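Local coordinates for protein putative aldehyde dehydrogenase (PDB 4YWE) that probably oxidises aldehydes with NAD or NADP as electron acceptor, as a member of the aldehyde dehydrogenase family, and binds calcium and magnesium ions, at residues A12-I16 against T42-G46; P34-Q38 against P365-Y370; A48-E52 against A220-H224; R76-R80 against F118-A122. One frame throughout, in Å; residues are numbered along the deposited sequence.

Interaction 1: A12-I16 against T42-G46; sequences AKHFI and TIARG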
# COMPACT_ATOMS: atom_id res chain seq x y z
N ALA A 12 -11.80 33.64 28.96
CA ALA A 12 -11.26 34.51 27.92
C ALA A 12 -9.74 34.45 27.89
O ALA A 12 -9.06 35.47 27.97
CB ALA A 12 -11.73 35.95 28.12
N LYS A 13 -9.21 33.23 27.79
CA LYS A 13 -7.76 33.03 27.76
C LYS A 13 -7.36 32.07 26.65
O LYS A 13 -8.18 31.30 26.15
CB LYS A 13 -7.27 32.50 29.11
CG LYS A 13 -7.61 33.38 30.30
CD LYS A 13 -7.16 32.74 31.61
CE LYS A 13 -7.66 33.53 32.81
NZ LYS A 13 -7.21 32.92 34.10
N HIS A 14 -6.08 32.12 26.27
CA HIS A 14 -5.53 31.16 25.33
C HIS A 14 -5.16 29.88 26.06
O HIS A 14 -5.13 29.85 27.29
CB HIS A 14 -4.29 31.73 24.63
CG HIS A 14 -4.55 32.99 23.86
ND1 HIS A 14 -5.49 33.06 22.86
CD2 HIS A 14 -3.99 34.21 23.95
CE1 HIS A 14 -5.50 34.29 22.36
NE2 HIS A 14 -4.60 35.00 23.00
N PHE A 15 -4.89 28.82 25.31
CA PHE A 15 -4.41 27.58 25.91
C PHE A 15 -3.01 27.27 25.38
O PHE A 15 -2.85 26.62 24.35
CB PHE A 15 -5.36 26.42 25.61
CG PHE A 15 -5.03 25.16 26.36
CD1 PHE A 15 -5.30 25.05 27.72
CD2 PHE A 15 -4.45 24.08 25.71
CE1 PHE A 15 -5.00 23.90 28.41
CE2 PHE A 15 -4.15 22.92 26.40
CZ PHE A 15 -4.43 22.83 27.76
N ILE A 16 -2.00 27.76 26.10
CA ILE A 16 -0.61 27.63 25.67
C ILE A 16 0.19 26.84 26.70
O ILE A 16 0.11 27.11 27.89
CB ILE A 16 0.02 29.01 25.42
CG1 ILE A 16 -0.85 29.84 24.48
CG2 ILE A 16 1.43 28.86 24.88
CD1 ILE A 16 -0.35 31.25 24.25
N THR A 42 -16.84 35.86 26.38
CA THR A 42 -15.73 36.56 25.74
C THR A 42 -14.56 35.61 25.49
O THR A 42 -14.34 34.66 26.24
CB THR A 42 -15.22 37.74 26.59
OG1 THR A 42 -14.83 37.27 27.89
CG2 THR A 42 -16.30 38.81 26.74
N ILE A 43 -13.81 35.87 24.42
CA ILE A 43 -12.59 35.13 24.14
C ILE A 43 -11.41 36.08 24.11
O ILE A 43 -11.57 37.29 23.91
CB ILE A 43 -12.69 34.34 22.82
CG1 ILE A 43 -13.11 35.27 21.68
CG2 ILE A 43 -13.67 33.18 22.96
CD1 ILE A 43 -13.24 34.58 20.34
N ALA A 44 -10.21 35.55 24.30
CA ALA A 44 -8.99 36.34 24.24
C ALA A 44 -8.73 36.83 22.82
O ALA A 44 -8.78 36.06 21.87
CB ALA A 44 -7.80 35.54 24.75
N ARG A 45 -8.45 38.13 22.69
CA ARG A 45 -8.10 38.70 21.40
C ARG A 45 -6.63 38.45 21.10
O ARG A 45 -5.77 39.27 21.43
CB ARG A 45 -8.42 40.20 21.36
CG ARG A 45 -8.14 40.86 20.02
CD ARG A 45 -8.55 42.32 20.03
NE ARG A 45 -8.28 42.97 18.75
CZ ARG A 45 -8.62 44.22 18.46
NH1 ARG A 45 -9.26 44.96 19.35
NH2 ARG A 45 -8.33 44.73 17.27
N GLY A 46 -6.34 37.30 20.50
CA GLY A 46 -4.97 36.89 20.26
C GLY A 46 -4.22 37.72 19.24
O GLY A 46 -4.76 38.11 18.21
O HOH W 1 -10.26 32.59 24.59

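Interaction 2: P34-Q38 against P365-Y370; sequences PSDGQ and PESGFY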
# COMPACT_ATOMS: atom_id res chain seq x y z
N PRO A 34 -26.10 33.47 18.20
CA PRO A 34 -26.82 33.92 16.99
C PRO A 34 -28.32 33.66 17.04
O PRO A 34 -29.05 34.14 16.17
CB PRO A 34 -26.16 33.11 15.88
CG PRO A 34 -25.67 31.88 16.55
CD PRO A 34 -25.25 32.31 17.93
N SER A 35 -28.78 32.91 18.04
CA SER A 35 -30.20 32.64 18.20
C SER A 35 -30.95 33.88 18.68
O SER A 35 -32.11 34.08 18.34
CB SER A 35 -30.43 31.48 19.17
OG SER A 35 -30.06 30.25 18.58
N ASP A 36 -30.26 34.72 19.46
CA ASP A 36 -30.85 35.96 19.94
C ASP A 36 -29.96 37.16 19.62
O ASP A 36 -30.35 38.31 19.84
CB ASP A 36 -31.11 35.89 21.45
CG ASP A 36 -29.91 35.38 22.23
OD1 ASP A 36 -28.76 35.62 21.80
OD2 ASP A 36 -30.11 34.75 23.29
N GLY A 37 -28.77 36.89 19.09
CA GLY A 37 -27.84 37.94 18.71
C GLY A 37 -27.23 38.68 19.88
O GLY A 37 -26.76 39.81 19.73
N GLN A 38 -27.21 38.03 21.04
CA GLN A 38 -26.71 38.67 22.26
C GLN A 38 -25.41 38.04 22.74
O GLN A 38 -25.23 36.83 22.68
CB GLN A 38 -27.77 38.59 23.36
CG GLN A 38 -29.10 39.23 22.99
CD GLN A 38 -28.95 40.67 22.56
OE1 GLN A 38 -28.23 41.45 23.19
NE2 GLN A 38 -29.62 41.03 21.47
N PRO A 365 -36.59 34.93 18.21
CA PRO A 365 -36.09 36.28 18.49
C PRO A 365 -35.87 37.13 17.25
O PRO A 365 -35.25 36.68 16.29
CB PRO A 365 -34.76 36.01 19.20
CG PRO A 365 -34.97 34.69 19.86
CD PRO A 365 -35.82 33.89 18.91
N GLU A 366 -36.38 38.36 17.28
CA GLU A 366 -36.25 39.28 16.15
C GLU A 366 -34.80 39.71 15.96
O GLU A 366 -34.35 39.94 14.84
CB GLU A 366 -37.14 40.50 16.36
N SER A 367 -34.07 39.81 17.07
CA SER A 367 -32.67 40.22 17.03
C SER A 367 -31.77 39.11 16.51
O SER A 367 -30.59 39.34 16.22
CB SER A 367 -32.21 40.67 18.43
OG SER A 367 -32.51 39.68 19.40
N GLY A 368 -32.32 37.91 16.40
CA GLY A 368 -31.58 36.78 15.85
C GLY A 368 -31.37 36.91 14.36
O GLY A 368 -32.02 37.72 13.70
N PHE A 369 -30.45 36.12 13.82
CA PHE A 369 -30.13 36.18 12.40
C PHE A 369 -30.74 34.99 11.66
O PHE A 369 -30.03 34.09 11.22
CB PHE A 369 -28.62 36.21 12.19
CG PHE A 369 -27.89 37.05 13.21
CD1 PHE A 369 -27.96 38.43 13.16
CD2 PHE A 369 -27.15 36.45 14.21
CE1 PHE A 369 -27.29 39.20 14.10
CE2 PHE A 369 -26.49 37.22 15.15
CZ PHE A 369 -26.56 38.60 15.09
N TYR A 370 -32.07 35.00 11.53
CA TYR A 370 -32.78 33.87 10.96
C TYR A 370 -33.02 34.02 9.46
O TYR A 370 -33.36 35.10 8.98
CB TYR A 370 -34.11 33.67 11.69
CG TYR A 370 -33.94 33.30 13.15
CD1 TYR A 370 -33.72 31.99 13.53
CD2 TYR A 370 -33.98 34.28 14.14
CE1 TYR A 370 -33.55 31.65 14.86
CE2 TYR A 370 -33.82 33.95 15.47
CZ TYR A 370 -33.60 32.63 15.82
OH TYR A 370 -33.43 32.29 17.15

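Interaction 3: A48-E52 against A220-H224; sequences APDIE and ALARH. With EDO (1,2-ethanediol), chain I.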
# COMPACT_ATOMS: atom_id res chain seq x y z
N ALA A 48 0.12 38.62 17.67
CA ALA A 48 1.38 37.99 17.29
C ALA A 48 2.20 37.43 18.47
O ALA A 48 2.76 36.34 18.35
CB ALA A 48 2.23 38.98 16.49
N PRO A 49 2.30 38.16 19.60
CA PRO A 49 3.05 37.56 20.71
C PRO A 49 2.43 36.26 21.22
O PRO A 49 3.16 35.35 21.63
CB PRO A 49 3.00 38.64 21.79
CG PRO A 49 2.83 39.91 21.04
CD PRO A 49 1.95 39.57 19.88
N ASP A 50 1.10 36.17 21.20
CA ASP A 50 0.41 34.97 21.65
C ASP A 50 0.72 33.79 20.73
O ASP A 50 0.91 32.66 21.19
CB ASP A 50 -1.10 35.21 21.70
CG ASP A 50 -1.47 36.38 22.58
OD1 ASP A 50 -0.82 36.56 23.64
OD2 ASP A 50 -2.41 37.12 22.23
N ILE A 51 0.78 34.06 19.43
CA ILE A 51 1.13 33.04 18.45
C ILE A 51 2.57 32.58 18.66
O ILE A 51 2.87 31.39 18.57
CB ILE A 51 0.92 33.55 17.01
CG1 ILE A 51 -0.57 33.74 16.73
CG2 ILE A 51 1.52 32.59 16.00
CD1 ILE A 51 -1.37 32.46 16.77
N GLU A 52 3.45 33.53 18.97
CA GLU A 52 4.85 33.23 19.22
C GLU A 52 5.02 32.23 20.36
O GLU A 52 5.80 31.28 20.26
CB GLU A 52 5.62 34.52 19.55
CG GLU A 52 7.08 34.30 19.93
CD GLU A 52 7.92 33.79 18.77
OE1 GLU A 52 7.63 34.16 17.62
OE2 GLU A 52 8.86 33.01 19.02
N ALA A 220 -0.95 36.03 11.92
CA ALA A 220 0.30 35.83 12.64
C ALA A 220 0.75 34.37 12.56
O ALA A 220 1.95 34.08 12.52
CB ALA A 220 0.15 36.26 14.09
N LEU A 221 -0.21 33.46 12.54
CA LEU A 221 0.08 32.04 12.40
C LEU A 221 0.65 31.77 11.01
O LEU A 221 1.69 31.12 10.88
CB LEU A 221 -1.18 31.21 12.64
CG LEU A 221 -1.10 29.67 12.64
CD1 LEU A 221 -2.16 29.09 13.55
CD2 LEU A 221 -1.26 29.10 11.23
N ALA A 222 -0.03 32.28 9.99
CA ALA A 222 0.36 32.03 8.60
C ALA A 222 1.72 32.63 8.26
O ALA A 222 2.41 32.13 7.38
CB ALA A 222 -0.71 32.57 7.66
N ARG A 223 2.10 33.69 8.97
CA ARG A 223 3.38 34.35 8.74
C ARG A 223 4.52 33.72 9.52
O ARG A 223 5.69 33.92 9.19
CB ARG A 223 3.29 35.83 9.10
CG ARG A 223 2.31 36.65 8.28
CD ARG A 223 2.38 38.11 8.71
NE ARG A 223 1.23 38.89 8.26
CZ ARG A 223 1.18 39.57 7.12
NH1 ARG A 223 2.23 39.56 6.30
NH2 ARG A 223 0.09 40.25 6.79
N HIS A 224 4.20 32.96 10.56
CA HIS A 224 5.21 32.48 11.49
C HIS A 224 6.13 31.44 10.86
O HIS A 224 5.66 30.43 10.32
CB HIS A 224 4.56 31.90 12.75
CG HIS A 224 5.43 31.97 13.96
ND1 HIS A 224 6.49 31.12 14.16
CD2 HIS A 224 5.40 32.79 15.04
CE1 HIS A 224 7.08 31.41 15.30
NE2 HIS A 224 6.44 32.42 15.86
C1 EDO I . -0.56 40.22 14.09
O1 EDO I . -1.25 39.64 12.97
C2 EDO I . -1.58 40.67 15.13
O2 EDO I . -0.89 41.28 16.23

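Interaction 4: R76-R80 against F118-A122; sequences RVLMR and FEFYA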
# COMPACT_ATOMS: atom_id res chain seq x y z
N ARG A 76 -3.11 5.66 21.92
CA ARG A 76 -3.85 5.47 23.17
C ARG A 76 -4.33 6.80 23.73
O ARG A 76 -5.41 6.88 24.30
CB ARG A 76 -2.98 4.74 24.20
CG ARG A 76 -2.67 3.30 23.84
CD ARG A 76 -1.95 2.58 24.97
NE ARG A 76 -1.41 1.30 24.52
CZ ARG A 76 -0.16 1.11 24.12
NH1 ARG A 76 0.69 2.12 24.11
NH2 ARG A 76 0.24 -0.09 23.72
N VAL A 77 -3.51 7.84 23.57
CA VAL A 77 -3.88 9.17 24.02
C VAL A 77 -5.13 9.64 23.27
O VAL A 77 -6.07 10.15 23.88
CB VAL A 77 -2.72 10.17 23.83
CG1 VAL A 77 -3.20 11.59 24.07
CG2 VAL A 77 -1.57 9.82 24.75
N LEU A 78 -5.13 9.46 21.96
CA LEU A 78 -6.26 9.85 21.13
C LEU A 78 -7.49 9.00 21.44
O LEU A 78 -8.62 9.48 21.37
CB LEU A 78 -5.91 9.74 19.65
CG LEU A 78 -4.90 10.77 19.14
CD1 LEU A 78 -4.57 10.53 17.68
CD2 LEU A 78 -5.43 12.18 19.35
N MET A 79 -7.26 7.73 21.79
CA MET A 79 -8.36 6.84 22.13
C MET A 79 -9.01 7.26 23.44
O MET A 79 -10.24 7.27 23.56
CB MET A 79 -7.88 5.39 22.22
CG MET A 79 -9.01 4.39 22.40
SD MET A 79 -10.23 4.49 21.06
CE MET A 79 -9.38 3.59 19.77
N ARG A 80 -8.19 7.61 24.43
CA ARG A 80 -8.70 8.11 25.70
C ARG A 80 -9.47 9.40 25.49
O ARG A 80 -10.54 9.61 26.07
CB ARG A 80 -7.57 8.33 26.70
CG ARG A 80 -7.08 7.05 27.38
CD ARG A 80 -6.15 7.36 28.54
NE ARG A 80 -4.86 7.90 28.09
CZ ARG A 80 -3.80 7.15 27.80
NH1 ARG A 80 -3.87 5.83 27.91
NH2 ARG A 80 -2.68 7.72 27.39
N PHE A 118 -11.22 11.00 16.51
CA PHE A 118 -10.17 10.63 17.44
C PHE A 118 -10.06 9.11 17.58
O PHE A 118 -8.96 8.58 17.69
CB PHE A 118 -10.42 11.27 18.81
CG PHE A 118 -10.21 12.76 18.82
CD1 PHE A 118 -9.21 13.34 18.06
CD2 PHE A 118 -11.02 13.58 19.59
CE1 PHE A 118 -9.02 14.71 18.06
CE2 PHE A 118 -10.83 14.95 19.60
CZ PHE A 118 -9.83 15.52 18.83
N GLU A 119 -11.19 8.43 17.55
CA GLU A 119 -11.22 6.97 17.61
C GLU A 119 -10.53 6.35 16.40
O GLU A 119 -9.73 5.42 16.53
CB GLU A 119 -12.65 6.46 17.71
CG GLU A 119 -12.76 4.94 17.77
CD GLU A 119 -14.20 4.46 17.71
OE1 GLU A 119 -14.97 4.97 16.86
OE2 GLU A 119 -14.56 3.57 18.51
N PHE A 120 -10.87 6.86 15.22
CA PHE A 120 -10.33 6.34 13.97
C PHE A 120 -8.82 6.53 13.89
O PHE A 120 -8.08 5.59 13.61
CB PHE A 120 -11.01 7.03 12.77
CG PHE A 120 -10.50 6.56 11.43
CD1 PHE A 120 -10.97 5.39 10.87
CD2 PHE A 120 -9.57 7.31 10.73
CE1 PHE A 120 -10.52 4.96 9.64
CE2 PHE A 120 -9.11 6.89 9.50
CZ PHE A 120 -9.58 5.71 8.95
N TYR A 121 -8.36 7.75 14.17
CA TYR A 121 -6.95 8.08 14.05
C TYR A 121 -6.12 7.44 15.15
O TYR A 121 -4.91 7.24 14.99
CB TYR A 121 -6.76 9.60 14.03
CG TYR A 121 -7.10 10.21 12.69
CD1 TYR A 121 -6.61 9.66 11.52
CD2 TYR A 121 -7.93 11.32 12.60
CE1 TYR A 121 -6.92 10.20 10.29
CE2 TYR A 121 -8.24 11.87 11.37
CZ TYR A 121 -7.73 11.31 10.22
OH TYR A 121 -8.04 11.85 8.99
N ALA A 122 -6.76 7.11 16.27
CA ALA A 122 -6.09 6.42 17.36
C ALA A 122 -5.57 5.07 16.89
O ALA A 122 -4.49 4.64 17.27
CB ALA A 122 -7.03 6.24 18.54

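Interaction 1: A12-I16 against T42-G46
Ala44 and His14 make a CH-pi contact: Ala44 CB lies over one face of the imidazole, 3.7 Å from the ring centroid and 19° off the ring normal, offset toward the rim near CE1. The same ring turns its edge to the backbone, where His14 NE2 is 3.3 Å from Gly46 CA. The torsion responsible is chi1 of His14 at -59°, which sets CG beside the backbone N and carries the imidazole back toward Ala44. Weak hydrogen bonds further restrain the ring, NE2 to Asp50 OD2 and Thr211 N to ND1.

The two pieces belong to different two-stranded antiparallel sheets, strand 14-16 pairing with 19-21 and strand 38-44 with 28-33. No direct hydrogen bond joins them across this contact, although their touching parts run only 30° apart. A water bridges instead, donating to Lys13 O at 2.9 Å and accepting from Ala44 N at 3.0 Å. Arg45 centres an inverse gamma turn just beyond, its guanidinium in a salt bridge with Glu216.

Van der Waals packing completes the contact at the N-terminal end. Ala12 CB sits 3.4 Å from Thr42 OG1, and Ala12 O approaches Ala44 CB at 3.5 Å.

Interaction 2: P34-Q38 against P365-Y370
Asp36 and Gly368 bring their CA atoms within 4.2 Å where two irregular loops meet, the second folded as a type I beta turn from Pro365 to Gly368; one weak backbone bond crosses, from Phe369 N to Pro34 O at 3.4 Å. Two side-chain hydroxyls do the firmer gripping. Tyr370 OH donates to Ser35 O at 2.5 Å, in the carbonyl plane and on a lone pair, with a C=O...donor angle of 121°. Ser367 OG donates to Asp36 O at 2.6 Å; its chi1 of 52° places the hydroxyl between backbone N and carbonyl carbon, directed at the opposing loop. Asp36 O also accepts from Gln38 NE2 at 3.3 Å, and the two donors arrive from opposite faces of the carbonyl plane. Asp36 OD1 takes Gln38 N in an Asx turn, so this aspartate helps fix its own loop's shape.

Van der Waals contacts flank these bonds. Phe369 meets Pro34 CB in its ring plane, at the edge, with CD2 3.9 Å away, while Pro365 CG rests 3.3 Å from Ser35 O. Gly37, at positive phi, belongs to a G1 bulge. The first loop is the hairpin connection between strands 28-33 and 38-44, close to the calcium ion held by Val32, Asp99 and Asp185; the second links strands 354-360 and 374-376, with Phe369 packed on helix 334-349.

Interaction 3: A48-E52 against A220-H224
Ile51 points its side chain from helix 48-63 toward helix 214-223. Its CB is 4.1 Å from Ala220 CB, and the two branches then divide the opposing surface. On the first branch, CG1 makes the closer approach to Ala220 CB, at 3.7 Å, and CD1 continues to within 4.3 Å of Leu221 CB. CG2, anti to the backbone N, turns the other way: it reaches Leu221 CA at 3.9 Å and meets His224 CD2 obliquely at 4.0 Å. Ala48, one helical turn earlier, adds its CA against Ala220 CB at 3.8 Å.

The polar part lies one residue on. Glu52, bent at chi2 (67°), curls its carboxylate back so that OE1 accepts from His224 NE2 at 2.7 Å. The N-H...O angle is 147°, and the nitrogen approaches from above the carboxylate plane. His224 ND1 has its own partner, Gly226 N, which helps set the ring's rotation. At the other end, Ala48 N donates to an ethanediol that probably came from the crystallisation liquor.

Small alanines and one branched aliphatic side chain thus seat the start of one helix against the end of another. The lead-in and start of helix 214-223 fit a glycine-rich pattern, consistent with a Rossmann-type nucleotide-binding fold.

Interaction 4: R76-R80 against F118-A122
Met79 reaches Ala122, and Leu78 reaches Phe118, by different torsions: the methionine's CG is anti to the backbone N (chi1 -173°) and its chain then bends at chi2 and chi3, swinging CE back over the partner helix, whereas the leucine's CG stands beside the N. The motif is an antiparallel helix pair, with segment axes 7.8 Å apart at closest approach and their directions 161° apart. Ala122, with only a CB to place between the helices, is consistent with this closeness; its CA is the nearest to that of Leu78, 5.1 Å away.

Leu78 spreads over three partners. Its CB packs on Ala122 CB at 3.8 Å, CD1 faces Tyr121 CB, and CD2 meets the Phe118 ring obliquely, 4.2 Å from CD1 of that ring, the two side chains crossing at about a right angle. No hydrogen bond crosses between the segments, so the pairing rests on van der Waals packing.

Helix 160-174 covers Leu78 and Tyr121 on the buried side, and Tyr121 OH bonds to Gly469 O. The other side faces a second subunit: Glu119, which pairs with Arg116 in its own chain, also forms a salt bridge to Arg76 of that subunit, and Met79 packs on Met79 of the same neighbour. Within the chain, the methionine's terminal CE sits 3.7 Å from both Glu119 O and Ala122 CB.

Overall arrangement
Interactions 1 and 3 are close neighbours, with centres 14 Å apart; strand 38-44 leads into helix 48-63, and the two contacts touch where His14 meets Asp50. Interaction 2 lies at the opposite end of the same hairpin, its centre about 25 Å from that of interaction 1: strand 38-44 begins at interaction 2 and runs to interaction 1. Spanning 327 residues, interaction 2 brings this N-terminal hairpin to the connection between strands 354-360 and 374-376 of one mixed sheet, and encloses interactions 3 and 4 along the chain. Interaction 4, nested within interaction 3 with centres about 29 Å apart, is separate in space and lies at a subunit interface.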